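PDB 3QZB: putative superoxide reductase from Thermotoga maritima, which probably reduces superoxide to hydrogen peroxide at an iron centre, using electrons delivered by rubredoxin. Local coordinates for residues 61-66 with 127-132. Residues are numbered along the deposited sequence; the frame is centred on the assembly and turned at random.
Sequences TEHHIR and CNIHGL. With FE (Fe (III) ion), chain B.
The His-63 ring carries Ile-129 CD1 over one face, a CH-pi contact 3.6 Å from the ring centroid. At its edge lie Cys-127 SG and Asn-128 OD1. The His-130 ring has Ile-129 CG1 over one face and His-63 CE1 at its edge. The His-64 ring has the Asn-128 amide stacked on one face, the planes 25° apart. The Arg-66 guanidinium has Asn-128 CB over one face and His-64 NE2 at its edge, where Arg-66 NE donates to His-64 NE2 at 3.0 Å. His-64 ND1 bonds to Thr-60 O. This is an iron site of the kind found in superoxide reductases, in an immunoglobulin-like beta-sandwich. His-63 NE2, Cys-127 SG and His-130 ND1 bind the iron; His-29 and His-57 complete the five ligands.

Asn-128 ties 127-132 to 61-66. Its ND2 donates to Glu-62 O at 3.0 Å, from above that carbonyl plane. Its OD1 accepts from His-64 N at 3.0 Å, the donor above the amide plane. An alanine here would probably leave His-64 N and Glu-62 O without these mates and let the turn bearing His-63 shift. The backbone adds Asn-128 N to His-64 O, beside the antiparallel non-hydrogen-bonded pair Ile-65 and Cys-127.

Arg-66 NH2 forms a salt bridge to Glu-93 and NH1 bonds to Asn-89 O, both of a neighbouring subunit. Ile-129 N donates to Cys-127 SG at 3.5 Å, nearly straight at 169°.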
ATOM      1  N   THR A  61       3.015 -15.129  12.885  1.00  8.85           N
ATOM      2  CA  THR A  61       4.022 -14.243  12.481  1.00  8.88           C
ATOM      3  C   THR A  61       4.806 -14.785  11.263  1.00  9.04           C
ATOM      4  O   THR A  61       5.190 -14.052  10.370  1.00 10.30           O
ATOM      5  CB  THR A  61       4.955 -13.967  13.689  1.00 10.33           C
ATOM      6  OG1 THR A  61       4.204 -13.400  14.803  1.00 11.15           O
ATOM      7  CG2 THR A  61       6.136 -13.054  13.338  1.00 11.55           C
ATOM      8  N   GLU A  62       5.022 -16.103  11.219  1.00  8.33           N
ATOM      9  CA  GLU A  62       5.760 -16.744  10.164  1.00  9.97           C
ATOM     10  C   GLU A  62       4.987 -16.976   8.873  1.00  8.41           C
ATOM     11  O   GLU A  62       5.604 -17.052   7.812  1.00 10.29           O
ATOM     12  CB  GLU A  62       6.343 -18.095  10.672  1.00 10.94           C
ATOM     13  CG  GLU A  62       7.224 -17.974  11.914  1.00 14.32           C
ATOM     14  CD  GLU A  62       6.479 -17.743  13.273  1.00 15.21           C
ATOM     15  OE1 GLU A  62       5.237 -17.941  13.406  1.00 11.91           O
ATOM     16  OE2 GLU A  62       7.205 -17.411  14.263  1.00 19.71           O
ATOM     17  N   HIS A  63       3.656 -17.104   8.979  1.00  7.52           N
ATOM     18  CA  HIS A  63       2.843 -17.529   7.834  1.00  7.01           C
ATOM     19  C   HIS A  63       1.495 -16.832   7.920  1.00  6.61           C
ATOM     20  O   HIS A  63       0.694 -17.117   8.804  1.00  6.62           O
ATOM     21  CB  HIS A  63       2.649 -19.036   7.837  1.00  6.91           C
ATOM     22  CG  HIS A  63       1.850 -19.561   6.687  1.00  6.78           C
ATOM     23  ND1 HIS A  63       1.185 -20.756   6.768  1.00  7.64           N
ATOM     24  CD2 HIS A  63       1.553 -19.031   5.465  1.00  6.52           C
ATOM     25  CE1 HIS A  63       0.533 -20.950   5.624  1.00  7.67           C
ATOM     26  NE2 HIS A  63       0.739 -19.911   4.803  1.00  6.37           N
ATOM     27  N   HIS A  64       1.185 -16.003   6.920  1.00  5.96           N
ATOM     28  CA  HIS A  64      -0.044 -15.228   6.926  1.00  6.23           C
ATOM     29  C   HIS A  64      -0.352 -14.685   5.561  1.00  5.06           C
ATOM     30  O   HIS A  64       0.541 -14.502   4.724  1.00  6.10           O
ATOM     31  CB  HIS A  64       0.081 -14.062   7.946  1.00  5.81           C
ATOM     32  CG  HIS A  64       1.318 -13.213   7.737  1.00  6.01           C
ATOM     33  ND1 HIS A  64       2.431 -13.349   8.535  1.00  6.96           N
ATOM     34  CD2 HIS A  64       1.627 -12.256   6.837  1.00  5.76           C
ATOM     35  CE1 HIS A  64       3.354 -12.500   8.109  1.00  7.21           C
ATOM     36  NE2 HIS A  64       2.913 -11.855   7.060  1.00  7.05           N
ATOM     37  N   ILE A  65      -1.622 -14.397   5.345  1.00  5.15           N
ATOM     38  CA  ILE A  65      -2.039 -13.623   4.152  1.00  5.53           C
ATOM     39  C   ILE A  65      -1.763 -12.152   4.365  1.00  5.25           C
ATOM     40  O   ILE A  65      -2.149 -11.553   5.344  1.00  5.87           O
ATOM     41  CB  ILE A  65      -3.537 -13.851   3.900  1.00  5.48           C
ATOM     42  CG1 ILE A  65      -3.883 -15.345   3.764  1.00  6.38           C
ATOM     43  CG2 ILE A  65      -4.003 -13.016   2.685  1.00  6.57           C
ATOM     44  CD1 ILE A  65      -3.106 -16.053   2.688  1.00  7.68           C
ATOM     45  N   ARG A  66      -1.023 -11.568   3.432  1.00  5.11           N
ATOM     46  CA  ARG A  66      -0.604 -10.176   3.493  1.00  5.01           C
ATOM     47  C   ARG A  66      -1.662  -9.185   2.980  1.00  4.56           C
ATOM     48  O   ARG A  66      -1.788  -8.103   3.540  1.00  5.08           O
ATOM     49  CB  ARG A  66       0.649 -10.012   2.628  1.00  5.15           C
ATOM     50  CG  ARG A  66       1.912 -10.691   3.161  1.00  5.35           C
ATOM     51  CD  ARG A  66       2.571  -9.869   4.219  1.00  5.76           C
ATOM     52  NE  ARG A  66       3.861 -10.384   4.666  1.00  6.26           N
ATOM     53  CZ  ARG A  66       4.976 -10.289   3.985  1.00  6.66           C
ATOM     54  NH1 ARG A  66       5.020  -9.692   2.815  1.00  7.59           N
ATOM     55  NH2 ARG A  66       6.114 -10.788   4.488  1.00  7.36           N
ATOM     56  N   CYS A 127      -0.045 -14.571  -0.122  1.00  5.90           N
ATOM     57  CA  CYS A 127       0.457 -15.202   1.099  1.00  5.24           C
ATOM     58  C   CYS A 127       1.937 -14.946   1.181  1.00  6.25           C
ATOM     59  O   CYS A 127       2.640 -14.911   0.178  1.00  6.29           O
ATOM     60  CB  CYS A 127       0.151 -16.696   1.022  1.00  6.04           C
ATOM     61  SG  CYS A 127       0.886 -17.569   2.455  1.00  6.12           S
ATOM     62  N   ASN A 128       2.419 -14.710   2.387  1.00  5.42           N
ATOM     63  CA  ASN A 128       3.858 -14.409   2.565  1.00  5.89           C
ATOM     64  C   ASN A 128       4.787 -15.568   2.176  1.00  6.55           C
ATOM     65  O   ASN A 128       5.961 -15.310   1.903  1.00  7.39           O
ATOM     66  CB  ASN A 128       4.185 -13.884   3.950  1.00  5.84           C
ATOM     67  CG  ASN A 128       4.176 -14.942   5.017  1.00  6.20           C
ATOM     68  OD1 ASN A 128       3.423 -15.918   4.947  1.00  6.98           O
ATOM     69  ND2 ASN A 128       4.994 -14.744   6.059  1.00  8.34           N
ATOM     70  N   ILE A 129       4.272 -16.812   2.086  1.00  5.84           N
ATOM     71  CA  ILE A 129       5.104 -17.927   1.665  1.00  6.08           C
ATOM     72  C   ILE A 129       4.515 -18.747   0.531  1.00  5.76           C
ATOM     73  O   ILE A 129       5.213 -19.563  -0.044  1.00  6.61           O
ATOM     74  CB  ILE A 129       5.478 -18.856   2.876  1.00  6.32           C
ATOM     75  CG1 ILE A 129       4.268 -19.615   3.393  1.00  6.77           C
ATOM     76  CG2 ILE A 129       6.192 -18.046   3.932  1.00  7.74           C
ATOM     77  CD1 ILE A 129       4.560 -20.495   4.619  1.00  8.09           C
ATOM     78  N   HIS A 130       3.223 -18.562   0.167  1.00  5.50           N
ATOM     79  CA  HIS A 130       2.590 -19.340  -0.873  1.00  5.33           C
ATOM     80  C   HIS A 130       2.143 -18.507  -2.090  1.00  5.63           C
ATOM     81  O   HIS A 130       1.308 -18.955  -2.892  1.00  6.21           O
ATOM     82  CB  HIS A 130       1.380 -20.111  -0.337  1.00  6.41           C
ATOM     83  CG  HIS A 130       1.744 -21.121   0.718  1.00  6.76           C
ATOM     84  ND1 HIS A 130       1.243 -21.081   2.018  1.00  6.52           N
ATOM     85  CD2 HIS A 130       2.539 -22.231   0.642  1.00  7.38           C
ATOM     86  CE1 HIS A 130       1.730 -22.117   2.668  1.00  7.30           C
ATOM     87  NE2 HIS A 130       2.506 -22.829   1.882  1.00  7.37           N
ATOM     88  N   GLY A 131       2.738 -17.323  -2.236  1.00  6.06           N
ATOM     89  CA  GLY A 131       2.556 -16.552  -3.455  1.00  6.20           C
ATOM     90  C   GLY A 131       1.141 -16.070  -3.729  1.00  5.31           C
ATOM     91  O   GLY A 131       0.374 -15.755  -2.813  1.00  5.63           O
ATOM     92  N   LEU A 132       0.865 -15.871  -5.013  1.00  5.88           N
ATOM     93  CA  LEU A 132      -0.305 -15.195  -5.535  1.00  5.30           C
ATOM     94  C   LEU A 132      -1.408 -16.164  -5.960  1.00  6.05           C
ATOM     95  O   LEU A 132      -1.157 -17.229  -6.562  1.00  6.39           O
ATOM     96  CB  LEU A 132       0.082 -14.371  -6.786  1.00  6.12           C
ATOM     97  CG  LEU A 132       0.993 -13.154  -6.481  1.00  5.84           C
ATOM     98  CD1 LEU A 132       1.512 -12.585  -7.857  1.00  6.77           C
ATOM     99  CD2 LEU A 132       0.302 -12.084  -5.711  1.00  6.65           C
TER
HETATM  100 FE    FE B 132      -0.143 -19.624   2.857  1.00  5.79          FE